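Local coordinates for topoisomerase I-like protein (Leishmania donovani, PDB 2B9S) that probably relaxes supercoiled DNA by transiently nicking and resealing one strand, as the large subunit of a heterodimeric type IB topoisomerase, at residues D[192-197]-D[201-206]. Numbering follows the deposited sequence.
Sequences AEVPVP and HKWAAV
Trp203 donates its indole N-H to the backbone carbonyl of Pro195, closing the loop that links two parallel neighbours of a mixed four-stranded sheet, strands 185-187 and 205-207. Both segments fall in the DNA-binding fragment of the eukaryotic topoisomerase I family. The bond from Trp203 NE1 to Pro195 O is 3.0 Å long and nearly straight at the hydrogen, 175°. The oxygen lies in the plane of the indole, but NE1 sits well above the plane of the carbonyl. Trp203 CG is anti to its own carbonyl carbon (chi1 -60°), and this turn carries the indole toward the proline-rich segment 192-197.

Pro197 CB lies over one face of the indole, at its five-membered ring. It stands 4.2 Å from the centroid of that ring in a CH-pi contact, only 14° off the normal. Pro197 CD lies close to the N-H end of the ring, 3.6 Å from Trp203 NE1. At the benzene side, Pro195 CB meets Trp203 CZ2 at 4.0 Å. Phe32 and Ile186 also touch the Trp203 side chain.

Pro197 also packs on the backbone of segment 201-206: its CG comes to 3.4 Å from His201 O. The His201 ring turns from segment 192-197, and its ND1 is hydrogen-bonded to Glu182 OE1. Farther along, Val194 and Val206 meet tip to tip, with Val194 CG1 4.1 Å from Val206 CG2.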
ATOM      1  N   ALA D 192      27.838  12.495   8.648  1.00 33.14           N
ATOM      2  CA  ALA D 192      27.842  12.131   7.229  1.00 33.81           C
ATOM      3  C   ALA D 192      28.009  13.351   6.327  1.00 35.18           C
ATOM      4  O   ALA D 192      27.717  14.484   6.724  1.00 34.80           O
ATOM      5  CB  ALA D 192      26.591  11.357   6.849  1.00 31.34           C
ATOM      6  N   GLU D 193      28.490  13.104   5.114  1.00 35.28           N
ATOM      7  CA  GLU D 193      28.409  14.100   4.054  1.00 39.73           C
ATOM      8  C   GLU D 193      26.933  14.349   3.644  1.00 38.75           C
ATOM      9  O   GLU D 193      26.214  13.405   3.291  1.00 36.65           O
ATOM     10  CB  GLU D 193      29.219  13.616   2.866  1.00 42.53           C
ATOM     11  CG  GLU D 193      29.819  14.717   2.054  1.00 50.48           C
ATOM     12  CD  GLU D 193      30.715  14.182   0.956  1.00 54.09           C
ATOM     13  OE1 GLU D 193      31.512  13.248   1.244  1.00 55.09           O
ATOM     14  OE2 GLU D 193      30.614  14.690  -0.192  1.00 56.67           O
ATOM     15  N   VAL D 194      26.495  15.608   3.718  1.00 38.24           N
ATOM     16  CA  VAL D 194      25.118  15.987   3.379  1.00 36.92           C
ATOM     17  C   VAL D 194      24.944  16.068   1.856  1.00 36.49           C
ATOM     18  O   VAL D 194      25.737  16.733   1.188  1.00 35.24           O
ATOM     19  CB  VAL D 194      24.696  17.336   4.059  1.00 37.23           C
ATOM     20  CG1 VAL D 194      23.298  17.786   3.607  1.00 36.68           C
ATOM     21  CG2 VAL D 194      24.707  17.208   5.578  1.00 36.06           C
ATOM     22  N   PRO D 195      23.912  15.373   1.294  1.00 36.48           N
ATOM     23  CA  PRO D 195      23.576  15.509  -0.139  1.00 35.22           C
ATOM     24  C   PRO D 195      23.537  16.977  -0.559  1.00 34.17           C
ATOM     25  O   PRO D 195      23.028  17.811   0.180  1.00 33.51           O
ATOM     26  CB  PRO D 195      22.172  14.897  -0.222  1.00 34.49           C
ATOM     27  CG  PRO D 195      22.117  13.931   0.866  1.00 34.11           C
ATOM     28  CD  PRO D 195      23.011  14.412   1.968  1.00 35.08           C
ATOM     29  N   VAL D 196      24.096  17.301  -1.714  1.00 36.83           N
ATOM     30  CA  VAL D 196      24.094  18.699  -2.181  1.00 38.18           C
ATOM     31  C   VAL D 196      22.760  18.966  -2.882  1.00 38.11           C
ATOM     32  O   VAL D 196      22.373  18.193  -3.749  1.00 37.33           O
ATOM     33  CB  VAL D 196      25.290  19.003  -3.156  1.00 39.03           C
ATOM     34  CG1 VAL D 196      25.396  20.496  -3.447  1.00 39.49           C
ATOM     35  CG2 VAL D 196      26.612  18.474  -2.596  1.00 39.40           C
ATOM     36  N   PRO D 197      22.027  20.023  -2.475  1.00 39.31           N
ATOM     37  CA  PRO D 197      20.850  20.369  -3.273  1.00 39.82           C
ATOM     38  C   PRO D 197      21.232  20.883  -4.672  1.00 42.47           C
ATOM     39  O   PRO D 197      22.353  21.409  -4.855  1.00 43.35           O
ATOM     40  CB  PRO D 197      20.166  21.474  -2.446  1.00 39.06           C
ATOM     41  CG  PRO D 197      21.223  22.040  -1.577  1.00 38.71           C
ATOM     42  CD  PRO D 197      22.174  20.901  -1.290  1.00 39.70           C
ATOM     43  N   HIS D 201      19.142  25.957  -5.183  1.00 37.38           N
ATOM     44  CA  HIS D 201      18.065  25.533  -4.281  1.00 38.21           C
ATOM     45  C   HIS D 201      18.651  25.086  -2.945  1.00 38.82           C
ATOM     46  O   HIS D 201      19.864  24.897  -2.842  1.00 39.42           O
ATOM     47  CB  HIS D 201      17.224  24.427  -4.929  1.00 35.26           C
ATOM     48  CG  HIS D 201      16.452  24.885  -6.129  1.00 36.93           C
ATOM     49  ND1 HIS D 201      15.182  25.412  -6.039  1.00 35.63           N
ATOM     50  CD2 HIS D 201      16.777  24.908  -7.444  1.00 36.28           C
ATOM     51  CE1 HIS D 201      14.754  25.738  -7.247  1.00 37.19           C
ATOM     52  NE2 HIS D 201      15.706  25.454  -8.122  1.00 39.38           N
ATOM     53  N   LYS D 202      17.797  24.946  -1.933  1.00 38.77           N
ATOM     54  CA  LYS D 202      18.176  24.353  -0.644  1.00 39.32           C
ATOM     55  C   LYS D 202      17.145  23.296  -0.211  1.00 37.78           C
ATOM     56  O   LYS D 202      16.049  23.247  -0.745  1.00 36.00           O
ATOM     57  CB  LYS D 202      18.318  25.435   0.434  1.00 41.64           C
ATOM     58  CG  LYS D 202      17.366  26.582   0.229  1.00 45.75           C
ATOM     59  CD  LYS D 202      16.792  27.177   1.503  1.00 47.93           C
ATOM     60  CE  LYS D 202      15.470  27.879   1.150  1.00 49.14           C
ATOM     61  NZ  LYS D 202      14.935  28.744   2.232  1.00 50.86           N
ATOM     62  N   TRP D 203      17.516  22.453   0.747  1.00 36.24           N
ATOM     63  CA  TRP D 203      16.597  21.515   1.384  1.00 34.07           C
ATOM     64  C   TRP D 203      15.661  22.261   2.342  1.00 34.86           C
ATOM     65  O   TRP D 203      15.957  23.389   2.743  1.00 35.02           O
ATOM     66  CB  TRP D 203      17.381  20.440   2.156  1.00 32.15           C
ATOM     67  CG  TRP D 203      18.320  19.603   1.321  1.00 31.35           C
ATOM     68  CD1 TRP D 203      19.667  19.455   1.504  1.00 30.82           C
ATOM     69  CD2 TRP D 203      17.983  18.788   0.182  1.00 31.07           C
ATOM     70  NE1 TRP D 203      20.187  18.599   0.559  1.00 30.08           N
ATOM     71  CE2 TRP D 203      19.178  18.184  -0.268  1.00 30.26           C
ATOM     72  CE3 TRP D 203      16.784  18.505  -0.495  1.00 30.10           C
ATOM     73  CZ2 TRP D 203      19.213  17.315  -1.364  1.00 31.42           C
ATOM     74  CZ3 TRP D 203      16.818  17.660  -1.582  1.00 30.69           C
ATOM     75  CH2 TRP D 203      18.030  17.060  -2.003  1.00 31.23           C
ATOM     76  N   ALA D 204      14.527  21.644   2.701  1.00 34.75           N
ATOM     77  CA  ALA D 204      13.631  22.215   3.724  1.00 33.55           C
ATOM     78  C   ALA D 204      14.368  22.286   5.057  1.00 32.58           C
ATOM     79  O   ALA D 204      14.278  23.273   5.782  1.00 30.78           O
ATOM     80  CB  ALA D 204      12.368  21.364   3.886  1.00 32.58           C
ATOM     81  N   ALA D 205      15.106  21.216   5.343  1.00 30.99           N
ATOM     82  CA  ALA D 205      15.722  20.976   6.629  1.00 31.11           C
ATOM     83  C   ALA D 205      16.621  19.755   6.490  1.00 30.50           C
ATOM     84  O   ALA D 205      16.403  18.912   5.613  1.00 28.18           O
ATOM     85  CB  ALA D 205      14.645  20.746   7.723  1.00 30.96           C
ATOM     86  N   VAL D 206      17.653  19.690   7.332  1.00 31.37           N
ATOM     87  CA  VAL D 206      18.526  18.517   7.435  1.00 30.40           C
ATOM     88  C   VAL D 206      18.481  18.154   8.911  1.00 31.24           C
ATOM     89  O   VAL D 206      18.701  18.992   9.774  1.00 33.36           O
ATOM     90  CB  VAL D 206      19.979  18.801   6.935  1.00 30.60           C
ATOM     91  CG1 VAL D 206      20.866  17.580   7.073  1.00 30.50           C
ATOM     92  CG2 VAL D 206      19.982  19.266   5.479  1.00 30.46           C
TER